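PDB 2NQW: CBS domain protein from Porphyromonas gingivalis, which is of unknown function but, as a CBS-domain membrane protein of the UPF0053 family, may bind flavin adenine dinucleotide; this piece is its transporter-associated domain. Local coordinates for residues Asp14-Phe19 with Glu86-Pro91. Sequence-based numbering, arbitrary orientation.
Sequences DGSYLF and EIKIFP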
ATOM      1  N   ASP A  14      -0.734 -10.367  13.507  1.00 16.85           N
ATOM      2  CA  ASP A  14       0.699 -10.211  13.518  1.00 17.26           C
ATOM      3  C   ASP A  14       1.181  -8.747  13.430  1.00 17.25           C
ATOM      4  O   ASP A  14       2.391  -8.503  13.266  1.00 18.36           O
ATOM      5  CB  ASP A  14       1.323 -11.068  12.408  1.00 18.05           C
ATOM      6  CG  ASP A  14       1.008 -10.551  11.000  1.00 19.13           C
ATOM      7  OD1 ASP A  14       0.161  -9.636  10.838  1.00 16.44           O
ATOM      8  OD2 ASP A  14       1.610 -11.103  10.030  1.00 21.45           O
ATOM      9  N   GLY A  15       0.252  -7.776  13.521  1.00 14.38           N
ATOM     10  CA  GLY A  15       0.636  -6.383  13.440  1.00 13.88           C
ATOM     11  C   GLY A  15       0.640  -5.798  12.024  1.00 12.69           C
ATOM     12  O   GLY A  15       0.914  -4.617  11.843  1.00 12.71           O
ATOM     13  N   SER A  16       0.320  -6.622  11.027  1.00 11.13           N
ATOM     14  CA  SER A  16       0.242  -6.150   9.636  1.00  9.82           C
ATOM     15  C   SER A  16      -1.193  -5.776   9.281  1.00  9.49           C
ATOM     16  O   SER A  16      -2.131  -5.922  10.101  1.00  9.68           O
ATOM     17  CB  SER A  16       0.764  -7.239   8.687  1.00 11.10           C
ATOM     18  OG  SER A  16      -0.125  -8.332   8.613  1.00 13.16           O
ATOM     19  N   TYR A  17      -1.359  -5.274   8.055  1.00  8.94           N
ATOM     20  CA  TYR A  17      -2.655  -4.824   7.578  1.00  9.42           C
ATOM     21  C   TYR A  17      -2.873  -5.334   6.174  1.00  9.19           C
ATOM     22  O   TYR A  17      -1.934  -5.469   5.408  1.00 11.21           O
ATOM     23  CB  TYR A  17      -2.721  -3.271   7.560  1.00  9.35           C
ATOM     24  CG  TYR A  17      -2.378  -2.691   8.903  1.00  9.24           C
ATOM     25  CD1 TYR A  17      -3.315  -2.703   9.940  1.00  8.76           C
ATOM     26  CD2 TYR A  17      -1.101  -2.223   9.158  1.00  9.12           C
ATOM     27  CE1 TYR A  17      -2.997  -2.217  11.201  1.00  9.78           C
ATOM     28  CE2 TYR A  17      -0.747  -1.761  10.420  1.00 10.35           C
ATOM     29  CZ  TYR A  17      -1.704  -1.766  11.432  1.00 10.05           C
ATOM     30  OH  TYR A  17      -1.396  -1.285  12.698  1.00 12.29           O
ATOM     31  N   LEU A  18      -4.126  -5.543   5.821  1.00  9.90           N
ATOM     32  CA  LEU A  18      -4.494  -5.781   4.407  1.00 10.20           C
ATOM     33  C   LEU A  18      -5.394  -4.635   3.974  1.00  9.96           C
ATOM     34  O   LEU A  18      -6.407  -4.359   4.650  1.00 12.00           O
ATOM     35  CB  LEU A  18      -5.235  -7.098   4.236  1.00 10.53           C
ATOM     36  CG  LEU A  18      -4.439  -8.331   4.575  1.00 11.65           C
ATOM     37  CD1 LEU A  18      -5.341  -9.578   4.533  1.00 13.46           C
ATOM     38  CD2 LEU A  18      -3.309  -8.498   3.538  1.00 13.93           C
ATOM     39  N   PHE A  19      -5.023  -3.960   2.875  1.00  9.77           N
ATOM     40  CA  PHE A  19      -5.825  -2.845   2.341  1.00  9.66           C
ATOM     41  C   PHE A  19      -6.293  -3.160   0.941  1.00  9.52           C
ATOM     42  O   PHE A  19      -5.535  -3.743   0.136  1.00 10.19           O
ATOM     43  CB  PHE A  19      -4.968  -1.568   2.261  1.00 10.28           C
ATOM     44  CG  PHE A  19      -4.982  -0.747   3.520  1.00  9.70           C
ATOM     45  CD1 PHE A  19      -5.860   0.330   3.643  1.00 10.68           C
ATOM     46  CD2 PHE A  19      -4.162  -1.069   4.593  1.00 10.63           C
ATOM     47  CE1 PHE A  19      -5.905   1.095   4.840  1.00 11.68           C
ATOM     48  CE2 PHE A  19      -4.203  -0.326   5.778  1.00 10.55           C
ATOM     49  CZ  PHE A  19      -5.076   0.767   5.887  1.00 10.65           C
ATOM     50  N   GLU A  86      -5.534  -6.144  -3.543  1.00 10.49           N
ATOM     51  CA  GLU A  86      -5.204  -6.122  -2.116  1.00  9.83           C
ATOM     52  C   GLU A  86      -3.700  -5.998  -1.976  1.00  8.95           C
ATOM     53  O   GLU A  86      -2.942  -6.669  -2.687  1.00  9.58           O
ATOM     54  CB  GLU A  86      -5.668  -7.392  -1.430  1.00 10.71           C
ATOM     55  CG  GLU A  86      -5.525  -7.348   0.113  1.00 11.79           C
ATOM     56  CD  GLU A  86      -6.010  -8.654   0.708  1.00 13.79           C
ATOM     57  OE1 GLU A  86      -5.330  -9.680   0.507  1.00 14.75           O
ATOM     58  OE2 GLU A  86      -7.066  -8.659   1.386  1.00 15.42           O
ATOM     59  N   ILE A  87      -3.315  -5.123  -1.043  1.00  9.31           N
ATOM     60  CA  ILE A  87      -1.930  -4.943  -0.662  1.00  9.58           C
ATOM     61  C   ILE A  87      -1.798  -5.154   0.843  1.00  8.58           C
ATOM     62  O   ILE A  87      -2.584  -4.597   1.638  1.00  9.61           O
ATOM     63  CB  ILE A  87      -1.428  -3.531  -1.059  1.00  9.86           C
ATOM     64  CG1 ILE A  87      -1.218  -3.490  -2.585  1.00 12.53           C
ATOM     65  CG2 ILE A  87      -0.118  -3.144  -0.347  1.00 10.81           C
ATOM     66  CD1 ILE A  87      -1.005  -2.082  -3.160  1.00 13.28           C
ATOM     67  N   LYS A  88      -0.791  -5.946   1.215  1.00  8.51           N
ATOM     68  CA  LYS A  88      -0.367  -6.071   2.607  1.00  8.66           C
ATOM     69  C   LYS A  88       0.609  -4.961   2.948  1.00  9.13           C
ATOM     70  O   LYS A  88       1.566  -4.719   2.192  1.00  9.02           O
ATOM     71  CB  LYS A  88       0.326  -7.415   2.801  1.00  9.37           C
ATOM     72  CG  LYS A  88       0.970  -7.554   4.161  1.00  9.96           C
ATOM     73  CD  LYS A  88       1.487  -8.999   4.363  1.00 13.34           C
ATOM     74  CE  LYS A  88       2.312  -9.053   5.652  1.00 13.94           C
ATOM     75  NZ  LYS A  88       2.792 -10.461   5.904  1.00 15.07           N
ATOM     76  N   ILE A  89       0.375  -4.310   4.102  1.00  8.81           N
ATOM     77  CA  ILE A  89       1.369  -3.393   4.693  1.00  8.79           C
ATOM     78  C   ILE A  89       1.931  -4.148   5.904  1.00  9.26           C
ATOM     79  O   ILE A  89       1.169  -4.566   6.795  1.00  9.99           O
ATOM     80  CB  ILE A  89       0.725  -2.042   5.089  1.00  9.47           C
ATOM     81  CG1 ILE A  89       0.121  -1.365   3.861  1.00 10.16           C
ATOM     82  CG2 ILE A  89       1.770  -1.177   5.805  1.00 10.53           C
ATOM     83  CD1 ILE A  89      -0.580  -0.031   4.149  1.00 11.00           C
ATOM     84  N   PHE A  90       3.245  -4.371   5.898  1.00  9.74           N
ATOM     85  CA  PHE A  90       3.873  -5.104   6.991  1.00  9.94           C
ATOM     86  C   PHE A  90       3.849  -4.275   8.274  1.00 10.21           C
ATOM     87  O   PHE A  90       3.638  -3.054   8.242  1.00 10.07           O
ATOM     88  CB  PHE A  90       5.315  -5.452   6.591  1.00 10.75           C
ATOM     89  CG  PHE A  90       5.437  -6.672   5.717  1.00 11.71           C
ATOM     90  CD1 PHE A  90       5.910  -7.867   6.236  1.00 15.44           C
ATOM     91  CD2 PHE A  90       5.050  -6.612   4.381  1.00 12.71           C
ATOM     92  CE1 PHE A  90       6.015  -9.012   5.426  1.00 17.84           C
ATOM     93  CE2 PHE A  90       5.155  -7.725   3.551  1.00 14.20           C
ATOM     94  CZ  PHE A  90       5.635  -8.933   4.083  1.00 17.15           C
ATOM     95  N   PRO A  91       4.087  -4.933   9.421  1.00 11.05           N
ATOM     96  CA  PRO A  91       4.160  -4.126  10.650  1.00 11.46           C
ATOM     97  C   PRO A  91       5.283  -3.103  10.515  1.00 12.01           C
ATOM     98  O   PRO A  91       6.337  -3.428   9.932  1.00 13.66           O
ATOM     99  CB  PRO A  91       4.514  -5.157  11.733  1.00 13.02           C
ATOM    100  CG  PRO A  91       4.175  -6.529  11.107  1.00 12.35           C
ATOM    101  CD  PRO A  91       4.388  -6.358   9.640  1.00 12.32           C
TER
HETATM  102  O   HOH W   1       3.510  -9.628   8.531  1.00 19.34           O
HETATM  103  O   HOH W   2       0.469 -11.564   7.159  1.00 34.24           O
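D14 OD2 accepts from two waters, each of which accepts in turn from K88 NZ; the opposite charges, 4.3 Å apart from D14 OD2 to K88 NZ, are bridged by water rather than joined in a salt bridge and probably still attract. K88 suits this edge of the contact because its fully extended chain carries NZ that far; CE lies over the centre of the F90 ring and also 3.9 Å from S16 CB. The second carboxylate oxygen, D14 OD1, is gripped from within its own turn. S16 OG donates to the syn lone pair of D14 OD1 at 2.6 Å, while S16 N comes from above the carboxylate plane and closes an Asx turn. With chi1 at 71°, S16 OG lies between its own N and carbonyl carbon, within reach of that oxygen. G15 has phi 90°, a shape in which a CB would crowd the carbonyl O of D14, so a residue without one fits; P91 packs there, its CG 3.4 Å from D14 O.

Beyond the turn the chain becomes a strand. Y17 pairs with I89, and F19 with I87, through two backbone hydrogen bonds each, F19 N to I87 O being nearly straight at 176°. Between them L18 faces K88 in a non-hydrogen-bonded pair, on the partly exposed side; an apolar side chain fits here, since L18 CD2 lies 3.9 Å from K88 CB and the leucine also touches L12. Nearby, E86 OE1 is held by T77 and Q78. On the other side F19 CD2 meets I89 CD1 at 3.8 Å, and L32 of helix 25-32 covers both, a place for bulky apolar residues. The ladder joins strands 17-20 and 84-89, adjacent inner strands of the antiparallel sheet, whose helix-covered apolar face and more polar opposite face are characteristic of a two-layer alpha+beta domain, here the transporter-associated (CorC_HlyC) domain.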